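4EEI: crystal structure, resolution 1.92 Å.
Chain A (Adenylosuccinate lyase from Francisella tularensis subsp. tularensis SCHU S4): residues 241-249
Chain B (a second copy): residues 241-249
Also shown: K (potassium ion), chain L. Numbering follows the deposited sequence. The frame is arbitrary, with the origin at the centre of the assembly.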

ATOM      1  N   ARG A 241      15.705 -19.440   0.945  1.00 20.05           N
ATOM      2  CA  ARG A 241      15.943 -19.326  -0.493  1.00 20.43           C
ATOM      3  C   ARG A 241      17.398 -18.960  -0.811  1.00 21.07           C
ATOM      4  O   ARG A 241      17.990 -19.488  -1.759  1.00 21.63           O
ATOM      5  CB  ARG A 241      14.965 -18.311  -1.115  1.00 17.88           C
ATOM      6  CG  ARG A 241      13.515 -18.787  -1.145  1.00 19.82           C
ATOM      7  CD  ARG A 241      12.542 -17.643  -1.463  1.00 19.06           C
ATOM      8  NE  ARG A 241      12.866 -16.978  -2.723  1.00 20.47           N
ATOM      9  CZ  ARG A 241      12.422 -15.767  -3.052  1.00 24.18           C
ATOM     10  NH1 ARG A 241      11.631 -15.095  -2.220  1.00 20.10           N
ATOM     11  NH2 ARG A 241      12.767 -15.227  -4.207  1.00 21.38           N
ATOM     12  N   HIS A 242      17.985 -18.068  -0.018  1.00 17.81           N
ATOM     13  CA  HIS A 242      19.402 -17.720  -0.187  1.00 19.90           C
ATOM     14  C   HIS A 242      20.314 -18.921   0.056  1.00 23.36           C
ATOM     15  O   HIS A 242      21.229 -19.187  -0.725  1.00 25.25           O
ATOM     16  CB  HIS A 242      19.824 -16.613   0.794  1.00 20.28           C
ATOM     17  CG  HIS A 242      19.406 -15.228   0.399  1.00 21.23           C
ATOM     18  ND1 HIS A 242      19.672 -14.688  -0.843  1.00 22.12           N
ATOM     19  CD2 HIS A 242      18.798 -14.249   1.113  1.00 19.32           C
ATOM     20  CE1 HIS A 242      19.219 -13.446  -0.888  1.00 26.05           C
ATOM     21  NE2 HIS A 242      18.688 -13.153   0.288  1.00 23.64           N
ATOM     22  N   LEU A 243      20.086 -19.630   1.158  1.00 20.52           N
ATOM     23  CA  LEU A 243      20.969 -20.739   1.543  1.00 22.22           C
ATOM     24  C   LEU A 243      20.791 -21.920   0.592  1.00 23.66           C
ATOM     25  O   LEU A 243      21.667 -22.774   0.463  1.00 26.86           O
ATOM     26  CB  LEU A 243      20.649 -21.179   2.971  1.00 23.93           C
ATOM     27  CG  LEU A 243      20.858 -20.130   4.064  1.00 29.12           C
ATOM     28  CD1 LEU A 243      20.331 -20.640   5.395  1.00 31.41           C
ATOM     29  CD2 LEU A 243      22.332 -19.750   4.195  1.00 31.26           C
ATOM     30  N   HIS A 244      19.637 -21.958  -0.062  1.00 19.49           N
ATOM     31  CA  HIS A 244      19.290 -23.033  -0.984  1.00 24.50           C
ATOM     32  C   HIS A 244      19.949 -22.868  -2.362  1.00 25.89           C
ATOM     33  O   HIS A 244      20.094 -23.845  -3.099  1.00 24.63           O
ATOM     34  CB  HIS A 244      17.760 -23.061  -1.137  1.00 22.43           C
ATOM     35  CG  HIS A 244      17.196 -24.388  -1.543  1.00 23.39           C
ATOM     36  ND1 HIS A 244      17.710 -25.131  -2.585  1.00 26.63           N
ATOM     37  CD2 HIS A 244      16.136 -25.081  -1.068  1.00 23.57           C
ATOM     38  CE1 HIS A 244      16.996 -26.237  -2.721  1.00 25.57           C
ATOM     39  NE2 HIS A 244      16.035 -26.232  -1.816  1.00 24.16           N
ATOM     40  N   ARG A 245      20.348 -21.648  -2.729  1.00 23.09           N
ATOM     41  CA  ARG A 245      20.783 -21.421  -4.115  1.00 24.40           C
ATOM     42  C   ARG A 245      22.017 -22.246  -4.476  1.00 23.65           C
ATOM     43  O   ARG A 245      22.811 -22.592  -3.595  1.00 25.76           O
ATOM     44  CB  ARG A 245      21.014 -19.933  -4.380  1.00 27.21           C
ATOM     45  CG  ARG A 245      22.184 -19.369  -3.622  1.00 27.65           C
ATOM     46  CD  ARG A 245      22.379 -17.894  -3.929  1.00 29.10           C
ATOM     47  NE  ARG A 245      22.791 -17.702  -5.313  1.00 25.25           N
ATOM     48  CZ  ARG A 245      22.365 -16.711  -6.087  1.00 25.38           C
ATOM     49  NH1 ARG A 245      21.511 -15.817  -5.618  1.00 23.47           N
ATOM     50  NH2 ARG A 245      22.795 -16.621  -7.333  1.00 26.77           N
ATOM     51  N   SER A 246      22.212 -22.510  -5.761  1.00 24.62           N
ATOM     52  CA  SER A 246      23.237 -23.447  -6.197  1.00 25.59           C
ATOM     53  C   SER A 246      24.605 -22.975  -5.728  1.00 27.48           C
ATOM     54  O   SER A 246      25.448 -23.779  -5.335  1.00 26.84           O
ATOM     55  CB  SER A 246      23.230 -23.583  -7.720  1.00 25.21           C
ATOM     56  OG  SER A 246      22.167 -24.410  -8.155  1.00 26.48           O
ATOM     57  N   ASP A 247      24.816 -21.667  -5.771  1.00 27.16           N
ATOM     58  CA  ASP A 247      26.081 -21.085  -5.352  1.00 30.19           C
ATOM     59  C   ASP A 247      26.396 -21.340  -3.874  1.00 28.99           C
ATOM     60  O   ASP A 247      27.549 -21.574  -3.524  1.00 33.11           O
ATOM     61  CB  ASP A 247      26.103 -19.588  -5.663  1.00 31.17           C
ATOM     62  CG  ASP A 247      25.647 -19.284  -7.076  1.00 30.62           C
ATOM     63  OD1 ASP A 247      24.430 -19.098  -7.283  1.00 29.71           O
ATOM     64  OD2 ASP A 247      26.503 -19.238  -7.982  1.00 31.42           O
ATOM     65  N   VAL A 248      25.391 -21.268  -3.004  1.00 25.25           N
ATOM     66  CA  VAL A 248      25.636 -21.514  -1.584  1.00 23.42           C
ATOM     67  C   VAL A 248      25.398 -22.964  -1.154  1.00 24.50           C
ATOM     68  O   VAL A 248      26.272 -23.594  -0.561  1.00 26.92           O
ATOM     69  CB  VAL A 248      24.757 -20.596  -0.714  1.00 23.21           C
ATOM     70  CG1 VAL A 248      25.168 -20.690   0.746  1.00 31.81           C
ATOM     71  CG2 VAL A 248      24.836 -19.162  -1.211  1.00 24.27           C
ATOM     72  N   PHE A 249      24.221 -23.492  -1.474  1.00 26.16           N
ATOM     73  CA  PHE A 249      23.901 -24.901  -1.244  1.00 30.47           C
ATOM     74  C   PHE A 249      24.125 -25.399   0.189  1.00 26.78           C
ATOM     75  O   PHE A 249      24.611 -26.511   0.384  1.00 29.32           O
ATOM     76  CB  PHE A 249      24.645 -25.798  -2.236  1.00 41.84           C
ATOM     77  CG  PHE A 249      23.880 -27.032  -2.625  1.00 50.18           C
ATOM     78  CD1 PHE A 249      22.497 -27.011  -2.694  1.00 52.87           C
ATOM     79  CD2 PHE A 249      24.543 -28.212  -2.917  1.00 55.03           C
ATOM     80  CE1 PHE A 249      21.789 -28.143  -3.050  1.00 55.95           C
ATOM     81  CE2 PHE A 249      23.841 -29.347  -3.273  1.00 54.69           C
ATOM     82  CZ  PHE A 249      22.462 -29.313  -3.339  1.00 57.90           C
TER
HETATM   83  K     K L 510      29.752 -20.787  -4.778  1.00 64.82           K
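Chain B (241-249) RHLHRSDVF

How does the backbone of chain B run, and how is it placed on chain A? It repeats the conformation of chain A: a helix that begins earlier in the chain runs through Arg241(B) to Leu243(B), Arg245(B) is extended at phi/psi -61/150°, and residues 246 to 248 return to helical angles without the regular bonds. Phe249(B) then takes positive phi and psi (52/43°), its N hydrogen-bonded to Arg245(B) O at 2.7 Å. From residue 242 to 247 the two chains head the same general way but are clearly inclined to each other. The two copies meet like with like, so the contact is nearly symmetric: the CA atoms of Asp247(A) and Asp247(B) lie 5.8 Å apart, those of His242(A) and His242(B) 9.1 Å. Together the stretches bury 418 Å².

What links the histidines and arginines? A single water, water 1, sits among four side chains. It accepts hydrogen bonds from Arg245(A) NH1 at 2.8 Å and Arg245(B) NH1 at 3.0 Å, and it is also hydrogen-bonded to His242(A) ND1 at 2.8 Å and His242(B) ND1 at 2.7 Å. Each arginine therefore reaches the partner's histidine through the water, besides lying close to it directly: Arg245(A) NH1 is 3.2 Å from His242(B) ND1, and Arg245(B) NH1 is 3.3 Å from His242(A) ND1. The imidazoles meet rim to rim, with CE1 of His242(A) 3.7 Å from CE1 of His242(B) and planes inclined at 61°.

How are the arginines positioned for this? Each forms a salt bridge within its own chain: Arg245(B) NE and NH2 both donate to Asp247(B) OD1 at 2.9 Å, and in chain A Arg245(A) NE and NH2 donate to Asp247(A) OD1 at 2.9 and 3.0 Å. With NE and NH2 engaged by the aspartate, NH1 still meets the water.

What do the valines pack against? Val248 of each copy sets a methyl over one face of the partner's guanidinium, with CG2 of Val248(B) 3.7 Å from NH2 of Arg245(A) and CG2 of Val248(A) 3.7 Å from NH2 of Arg245(B). The same methyls touch the carboxylate carbons, Val248(B) CG2 at 3.5 Å from Asp247(A) CG and Val248(A) CG2 at 3.4 Å from Asp247(B) CG.

What joins the two backbones at Asp247? A potassium ion binds both carbonyl oxygens, Asp247(A) O at 2.6 Å from K and Asp247(B) O at 2.9 Å, so one cation links the chains where the CA atoms of the two stretches come closest. Waters 2 and 3 and two atoms from elsewhere in the structure also bind it.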

ATOM      1  N   ARG B 241      22.892  -7.259  -6.424  1.00 19.01           N
ATOM      2  CA  ARG B 241      23.196  -7.690  -5.055  1.00 22.19           C
ATOM      3  C   ARG B 241      23.435  -9.193  -4.968  1.00 20.25           C
ATOM      4  O   ARG B 241      24.315  -9.650  -4.231  1.00 20.79           O
ATOM      5  CB  ARG B 241      22.078  -7.271  -4.092  1.00 24.41           C
ATOM      6  CG  ARG B 241      22.023  -5.765  -3.801  1.00 20.07           C
ATOM      7  CD  ARG B 241      20.692  -5.383  -3.148  1.00 19.92           C
ATOM      8  NE  ARG B 241      20.461  -6.111  -1.904  1.00 23.33           N
ATOM      9  CZ  ARG B 241      19.297  -6.138  -1.262  1.00 26.16           C
ATOM     10  NH1 ARG B 241      18.257  -5.475  -1.748  1.00 23.58           N
ATOM     11  NH2 ARG B 241      19.173  -6.838  -0.146  1.00 24.24           N
ATOM     12  N   HIS B 242      22.646  -9.956  -5.716  1.00 19.30           N
ATOM     13  CA  HIS B 242      22.827 -11.408  -5.820  1.00 20.18           C
ATOM     14  C   HIS B 242      24.182 -11.765  -6.422  1.00 22.15           C
ATOM     15  O   HIS B 242      24.896 -12.623  -5.910  1.00 24.60           O
ATOM     16  CB  HIS B 242      21.753 -12.014  -6.729  1.00 19.83           C
ATOM     17  CG  HIS B 242      20.444 -12.256  -6.059  1.00 16.68           C
ATOM     18  ND1 HIS B 242      20.331 -12.907  -4.849  1.00 21.43           N
ATOM     19  CD2 HIS B 242      19.173 -11.984  -6.460  1.00 16.70           C
ATOM     20  CE1 HIS B 242      19.051 -13.009  -4.524  1.00 22.75           C
ATOM     21  NE2 HIS B 242      18.335 -12.446  -5.484  1.00 21.76           N
ATOM     22  N   LEU B 243      24.518 -11.119  -7.532  1.00 22.14           N
ATOM     23  CA  LEU B 243      25.747 -11.427  -8.245  1.00 21.66           C
ATOM     24  C   LEU B 243      26.982 -10.958  -7.467  1.00 23.58           C
ATOM     25  O   LEU B 243      28.086 -11.449  -7.687  1.00 22.07           O
ATOM     26  CB  LEU B 243      25.723 -10.799  -9.646  1.00 21.27           C
ATOM     27  CG  LEU B 243      24.627 -11.262 -10.609  1.00 22.67           C
ATOM     28  CD1 LEU B 243      24.653 -10.390 -11.848  1.00 24.14           C
ATOM     29  CD2 LEU B 243      24.801 -12.724 -10.999  1.00 26.92           C
ATOM     30  N   HIS B 244      26.779 -10.019  -6.545  1.00 20.24           N
ATOM     31  CA  HIS B 244      27.870  -9.410  -5.787  1.00 20.69           C
ATOM     32  C   HIS B 244      28.218 -10.242  -4.540  1.00 21.25           C
ATOM     33  O   HIS B 244      29.302 -10.110  -3.988  1.00 22.05           O
ATOM     34  CB  HIS B 244      27.452  -7.985  -5.388  1.00 20.61           C
ATOM     35  CG  HIS B 244      28.584  -7.086  -5.000  1.00 21.49           C
ATOM     36  ND1 HIS B 244      29.624  -7.487  -4.192  1.00 22.19           N
ATOM     37  CD2 HIS B 244      28.817  -5.782  -5.291  1.00 24.89           C
ATOM     38  CE1 HIS B 244      30.459  -6.476  -4.013  1.00 28.37           C
ATOM     39  NE2 HIS B 244      29.982  -5.426  -4.663  1.00 25.45           N
ATOM     40  N   ARG B 245      27.310 -11.113  -4.100  1.00 22.07           N
ATOM     41  CA  ARG B 245      27.533 -11.841  -2.842  1.00 24.02           C
ATOM     42  C   ARG B 245      28.785 -12.724  -2.894  1.00 27.04           C
ATOM     43  O   ARG B 245      29.176 -13.184  -3.969  1.00 26.16           O
ATOM     44  CB  ARG B 245      26.284 -12.643  -2.426  1.00 28.18           C
ATOM     45  CG  ARG B 245      25.946 -13.825  -3.320  1.00 28.66           C
ATOM     46  CD  ARG B 245      24.729 -14.605  -2.802  1.00 27.96           C
ATOM     47  NE  ARG B 245      25.032 -15.256  -1.529  1.00 29.39           N
ATOM     48  CZ  ARG B 245      24.178 -15.371  -0.512  1.00 26.64           C
ATOM     49  NH1 ARG B 245      22.943 -14.891  -0.601  1.00 25.23           N
ATOM     50  NH2 ARG B 245      24.569 -15.967   0.605  1.00 24.39           N
ATOM     51  N   SER B 246      29.423 -12.934  -1.740  1.00 27.47           N
ATOM     52  CA  SER B 246      30.686 -13.677  -1.672  1.00 28.97           C
ATOM     53  C   SER B 246      30.625 -15.037  -2.354  1.00 27.27           C
ATOM     54  O   SER B 246      31.609 -15.467  -2.964  1.00 24.27           O
ATOM     55  CB  SER B 246      31.128 -13.882  -0.222  1.00 27.57           C
ATOM     56  OG  SER B 246      31.482 -12.667   0.394  1.00 29.89           O
ATOM     57  N   ASP B 247      29.492 -15.713  -2.208  1.00 27.11           N
ATOM     58  CA  ASP B 247      29.288 -17.032  -2.789  1.00 25.83           C
ATOM     59  C   ASP B 247      29.320 -17.018  -4.316  1.00 24.76           C
ATOM     60  O   ASP B 247      29.855 -17.937  -4.934  1.00 35.35           O
ATOM     61  CB  ASP B 247      27.983 -17.645  -2.275  1.00 28.85           C
ATOM     62  CG  ASP B 247      27.845 -17.535  -0.768  1.00 28.37           C
ATOM     63  OD1 ASP B 247      27.260 -16.541  -0.293  1.00 27.70           O
ATOM     64  OD2 ASP B 247      28.326 -18.440  -0.056  1.00 30.19           O
ATOM     65  N   VAL B 248      28.728 -15.995  -4.926  1.00 26.74           N
ATOM     66  CA  VAL B 248      28.718 -15.911  -6.382  1.00 27.36           C
ATOM     67  C   VAL B 248      29.863 -15.062  -6.929  1.00 30.42           C
ATOM     68  O   VAL B 248      30.622 -15.510  -7.786  1.00 29.47           O
ATOM     69  CB  VAL B 248      27.391 -15.310  -6.882  1.00 26.88           C
ATOM     70  CG1 VAL B 248      27.267 -15.468  -8.389  1.00 31.99           C
ATOM     71  CG2 VAL B 248      26.215 -15.956  -6.166  1.00 27.59           C
ATOM     72  N   PHE B 249      29.989 -13.844  -6.416  1.00 27.68           N
ATOM     73  CA  PHE B 249      31.117 -12.971  -6.736  1.00 30.49           C
ATOM     74  C   PHE B 249      31.370 -12.776  -8.234  1.00 28.35           C
ATOM     75  O   PHE B 249      32.519 -12.800  -8.671  1.00 28.92           O
ATOM     76  CB  PHE B 249      32.396 -13.433  -6.036  1.00 34.77           C
ATOM     77  CG  PHE B 249      33.342 -12.311  -5.715  1.00 43.27           C
ATOM     78  CD1 PHE B 249      32.860 -11.092  -5.269  1.00 47.54           C
ATOM     79  CD2 PHE B 249      34.707 -12.471  -5.866  1.00 47.89           C
ATOM     80  CE1 PHE B 249      33.722 -10.055  -4.976  1.00 51.26           C
ATOM     81  CE2 PHE B 249      35.577 -11.438  -5.574  1.00 50.81           C
ATOM     82  CZ  PHE B 249      35.083 -10.228  -5.128  1.00 50.90           C
TER
HETATM   83  O   HOH W   1      21.303 -14.757  -3.083  1.00 28.49           O
HETATM   84  O   HOH W   2      30.430 -23.102  -4.331  1.00 45.73           O
HETATM   85  O   HOH W   3      32.281 -19.819  -5.313  1.00 45.23           O